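Local coordinates for protein aldose 1-epimerase (Caenorhabditis elegans, PDB 1LUR) that probably interconverts the alpha and beta anomers of aldose sugars such as galactose, as GalM-type aldose 1-epimerases (mutarotases) do, at residues F258-E261 with K262-I265; F39-K42 with N43-Q47. All blocks are in the same frame, centred on the assembly; numbering follows the deposited sequence.

Contact 1 (F258-E261 with K262-I265); sequences FWSE and KSGI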
# COMPACT_ATOMS: atom_id res chain seq x y z
N PHE A 258 5.07 -13.06 -4.75
CA PHE A 258 3.67 -13.31 -5.11
C PHE A 258 3.67 -13.71 -6.58
O PHE A 258 4.20 -12.99 -7.42
CB PHE A 258 2.88 -12.02 -4.88
CG PHE A 258 1.39 -12.16 -5.04
CD1 PHE A 258 0.69 -13.17 -4.39
CD2 PHE A 258 0.67 -11.23 -5.79
CE1 PHE A 258 -0.70 -13.25 -4.48
CE2 PHE A 258 -0.72 -11.30 -5.89
CZ PHE A 258 -1.41 -12.32 -5.23
N TRP A 259 3.07 -14.85 -6.90
CA TRP A 259 3.04 -15.28 -8.30
C TRP A 259 1.85 -16.13 -8.68
O TRP A 259 1.10 -16.62 -7.83
CB TRP A 259 4.34 -16.02 -8.63
CG TRP A 259 4.47 -17.37 -7.96
CD1 TRP A 259 4.05 -18.57 -8.46
CD2 TRP A 259 5.03 -17.64 -6.67
NE1 TRP A 259 4.33 -19.58 -7.56
CE2 TRP A 259 4.93 -19.03 -6.46
CE3 TRP A 259 5.62 -16.85 -5.68
CZ2 TRP A 259 5.39 -19.65 -5.29
CZ3 TRP A 259 6.07 -17.46 -4.51
CH2 TRP A 259 5.96 -18.85 -4.33
N SER A 260 1.68 -16.31 -9.99
CA SER A 260 0.60 -17.10 -10.56
C SER A 260 1.15 -18.11 -11.57
O SER A 260 1.71 -17.72 -12.59
CB SER A 260 -0.40 -16.18 -11.26
OG SER A 260 -1.20 -16.90 -12.18
N GLU A 261 1.00 -19.40 -11.28
CA GLU A 261 1.49 -20.43 -12.19
C GLU A 261 0.75 -20.28 -13.51
O GLU A 261 1.27 -20.64 -14.57
CB GLU A 261 1.27 -21.83 -11.61
CG GLU A 261 2.07 -22.10 -10.34
CD GLU A 261 1.79 -23.47 -9.75
OE1 GLU A 261 0.60 -23.85 -9.67
OE2 GLU A 261 2.76 -24.15 -9.34
N LYS A 262 -0.46 -19.75 -13.44
CA LYS A 262 -1.28 -19.55 -14.63
C LYS A 262 -0.60 -18.62 -15.62
O LYS A 262 -0.18 -19.06 -16.69
CB LYS A 262 -2.65 -19.00 -14.24
CG LYS A 262 -3.59 -18.76 -15.42
CD LYS A 262 -4.95 -18.26 -14.94
CE LYS A 262 -5.87 -17.95 -16.12
NZ LYS A 262 -7.20 -17.46 -15.67
N SER A 263 -0.49 -17.34 -15.28
CA SER A 263 0.14 -16.36 -16.16
C SER A 263 1.66 -16.43 -16.11
O SER A 263 2.34 -15.83 -16.94
CB SER A 263 -0.30 -14.95 -15.80
OG SER A 263 0.12 -14.60 -14.49
N GLY A 264 2.19 -17.15 -15.13
CA GLY A 264 3.63 -17.28 -15.00
C GLY A 264 4.30 -16.00 -14.53
O GLY A 264 5.53 -15.91 -14.49
N ILE A 265 3.50 -15.00 -14.16
CA ILE A 265 4.04 -13.73 -13.69
C ILE A 265 4.33 -13.79 -12.19
O ILE A 265 3.52 -14.29 -11.41
CB ILE A 265 3.06 -12.56 -13.96
CG1 ILE A 265 2.93 -12.33 -15.47
CG2 ILE A 265 3.57 -11.29 -13.28
CD1 ILE A 265 1.95 -11.24 -15.84

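Contact 2 (F39-K42 with N43-Q47); sequences FPDK and NGKNQ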
# COMPACT_ATOMS: atom_id res chain seq x y z
N PHE A 39 2.57 -5.81 -17.73
CA PHE A 39 3.77 -6.64 -17.86
C PHE A 39 3.40 -7.91 -18.62
O PHE A 39 2.42 -8.57 -18.28
CB PHE A 39 4.30 -6.99 -16.48
CG PHE A 39 5.69 -7.56 -16.48
CD1 PHE A 39 6.78 -6.77 -16.84
CD2 PHE A 39 5.92 -8.88 -16.10
CE1 PHE A 39 8.08 -7.28 -16.80
CE2 PHE A 39 7.21 -9.40 -16.06
CZ PHE A 39 8.29 -8.60 -16.41
N PRO A 40 4.18 -8.28 -19.64
CA PRO A 40 3.88 -9.49 -20.40
C PRO A 40 3.95 -10.78 -19.59
O PRO A 40 4.85 -10.96 -18.76
CB PRO A 40 4.91 -9.45 -21.53
CG PRO A 40 6.09 -8.79 -20.87
CD PRO A 40 5.44 -7.66 -20.10
N ASP A 41 3.00 -11.68 -19.81
CA ASP A 41 2.97 -12.96 -19.10
C ASP A 41 3.91 -13.96 -19.77
O ASP A 41 4.67 -13.60 -20.67
CB ASP A 41 1.55 -13.53 -19.07
CG ASP A 41 0.96 -13.69 -20.45
OD1 ASP A 41 1.71 -14.02 -21.39
OD2 ASP A 41 -0.27 -13.50 -20.60
N LYS A 42 3.85 -15.21 -19.33
CA LYS A 42 4.69 -16.26 -19.88
C LYS A 42 4.42 -16.46 -21.37
O LYS A 42 5.29 -16.91 -22.11
CB LYS A 42 4.45 -17.58 -19.15
CG LYS A 42 3.05 -18.15 -19.35
CD LYS A 42 2.86 -19.43 -18.55
CE LYS A 42 1.48 -20.02 -18.77
NZ LYS A 42 1.25 -21.23 -17.93
N ASN A 43 3.21 -16.12 -21.80
CA ASN A 43 2.83 -16.26 -23.20
C ASN A 43 3.10 -14.95 -23.94
O ASN A 43 2.64 -14.75 -25.07
CB ASN A 43 1.34 -16.62 -23.32
CG ASN A 43 0.96 -17.81 -22.46
OD1 ASN A 43 1.61 -18.86 -22.51
ND2 ASN A 43 -0.10 -17.67 -21.67
N GLY A 44 3.86 -14.06 -23.31
CA GLY A 44 4.19 -12.79 -23.92
C GLY A 44 3.01 -11.84 -24.05
O GLY A 44 3.07 -10.86 -24.79
N LYS A 45 1.93 -12.13 -23.33
CA LYS A 45 0.74 -11.28 -23.38
C LYS A 45 0.73 -10.26 -22.24
O LYS A 45 0.92 -10.62 -21.08
CB LYS A 45 -0.52 -12.13 -23.32
CG LYS A 45 -1.80 -11.33 -23.31
CD LYS A 45 -3.02 -12.24 -23.18
CE LYS A 45 -4.30 -11.43 -23.14
NZ LYS A 45 -4.45 -10.57 -24.35
N ASN A 46 0.49 -9.00 -22.58
CA ASN A 46 0.44 -7.92 -21.59
C ASN A 46 -0.70 -8.10 -20.61
O ASN A 46 -1.85 -8.33 -21.00
CB ASN A 46 0.29 -6.56 -22.28
CG ASN A 46 1.63 -5.94 -22.66
OD1 ASN A 46 1.68 -4.95 -23.39
ND2 ASN A 46 2.72 -6.51 -22.15
N GLN A 47 -0.38 -8.00 -19.32
CA GLN A 47 -1.38 -8.15 -18.28
C GLN A 47 -1.26 -6.99 -17.31
O GLN A 47 -0.16 -6.62 -16.90
CB GLN A 47 -1.18 -9.46 -17.53
CG GLN A 47 -2.22 -9.69 -16.45
CD GLN A 47 -3.62 -9.80 -17.03
OE1 GLN A 47 -3.92 -10.76 -17.75
NE2 GLN A 47 -4.47 -8.83 -16.73

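Contact 1 (F258-E261 with K262-I265)
Ser260 folds its hydroxymethyl group over the start of the chain that follows, OG lying 3.3 Å from CB of Lys262. With OG opposite its own backbone N (chi1 160°), the hydroxyl is carried forward beside the carbonyl carbon. There it accepts a hydrogen bond from the backbone of Ser263, N to OG 3.2 Å, nearly straight at 161°. The side chain of Ser263 comes back across the turn, its OG 3.6 Å from Ser260 CB. Its hydroxyl takes a weak bond from the backbone N of Ile265 (3.4 Å to Ser263 OG) and bonds also to the carbonyl O of Leu177. Asp178 OD2 is a further partner of Ser260 OG, so these two buried hydroxyls pin the turn to the 177-178 loop as well as to its own backbone. The main chain closes the same turn: Ser260 N donates to Ile265 O at 3.1 Å, while Ser260 O receives only a weak, bent bond from Gly264 N. Gly264 turns the chain with positive phi, a conformation that favours glycine. Beside the closure, CB of Trp259 touches Ile265 O at 3.4 Å; the indole of Trp259 extends from the turn to lie against the ring of Phe187, the planes about 15° apart. Glu261 and Lys262 occupy the exposed bend. The turn is the connection of a beta hairpin, strand 256-259 to strand 265-271, inside the large sheet, with strand 187-192 flanking the first and strand 327-337 the second.

Contact 2 (F39-K42 with N43-Q47)
Asp41 turns its carboxylate onto the backbone ahead of it, and OD1 takes the N-H of Lys45 at 2.7 Å in a nearly straight bond (163°) that arrives from above the carboxylate plane. The same oxygen receives a weak, bent bond from Asn43 N, an Asx turn, so OD1 is held by two backbone donors. Setting CG between its own N and carbonyl carbon (chi1 56°) swings the acid into this place. Its main chain is also engaged at both ends: Asp41 N donates to Lys45 O over 2.7 Å, and Asp41 O accepts from Gly44 N at 2.8 Å. Cut back to an alanine, this position would probably leave the N-H groups of Lys45 and Asn43 without their carboxylate acceptor and the turn held by its main-chain bonds alone. This is a beta hairpin closed by a type I turn, Asp41 to Gly44, with a G1 beta bulge, where Gly44 takes the positive phi that suits glycine. Strands 33-40 and 46-48 pair from the turn onward: Pro40 and Asn46 come first as a non-hydrogen-bonded pair, their side chains side by side with ND2 of Asn46 3.6 Å from Pro40 CD. One step further from the turn, Phe39 and Gln47 form an antiparallel hydrogen-bonded pair, Phe39 N to Gln47 O and Gln47 N to Phe39 O both being 3.0 Å. Beyond the carboxylate, CB of Lys45 packs on Asp41 OD2 at 3.1 Å, while its NZ lies well away from the acid. Lys42 CG touches Asn43 OD1 at 3.5 Å on the exposed bend. Phe39, buried, meets the ring of His337, and Asp41 leans on Ser263 and Ile265.

Overall arrangement
Both contacts are tight turns joining antiparallel neighbours, but in different sheets: contact 1 connects two inner strands of the nine-stranded sheet, contact 2 the third strand and the edge strand of the four-stranded one. Contact 1 is the more buried, whereas contact 2 has more exposed residues. Side-chain bonds in 258-265 come from serine hydroxyls that also reach residues 177-178, in 39-47 from a carboxylate that caps its own turn. With centres about 10 Å apart, the turns touch: Lys42 N probably hydrogen-bonds Ser263 O (2.9 Å), and Lys42 NZ reaches Glu261 O only weakly. These contacts join the turn of the four-stranded sheet to that of the nine-stranded one, toward the periphery of the fold.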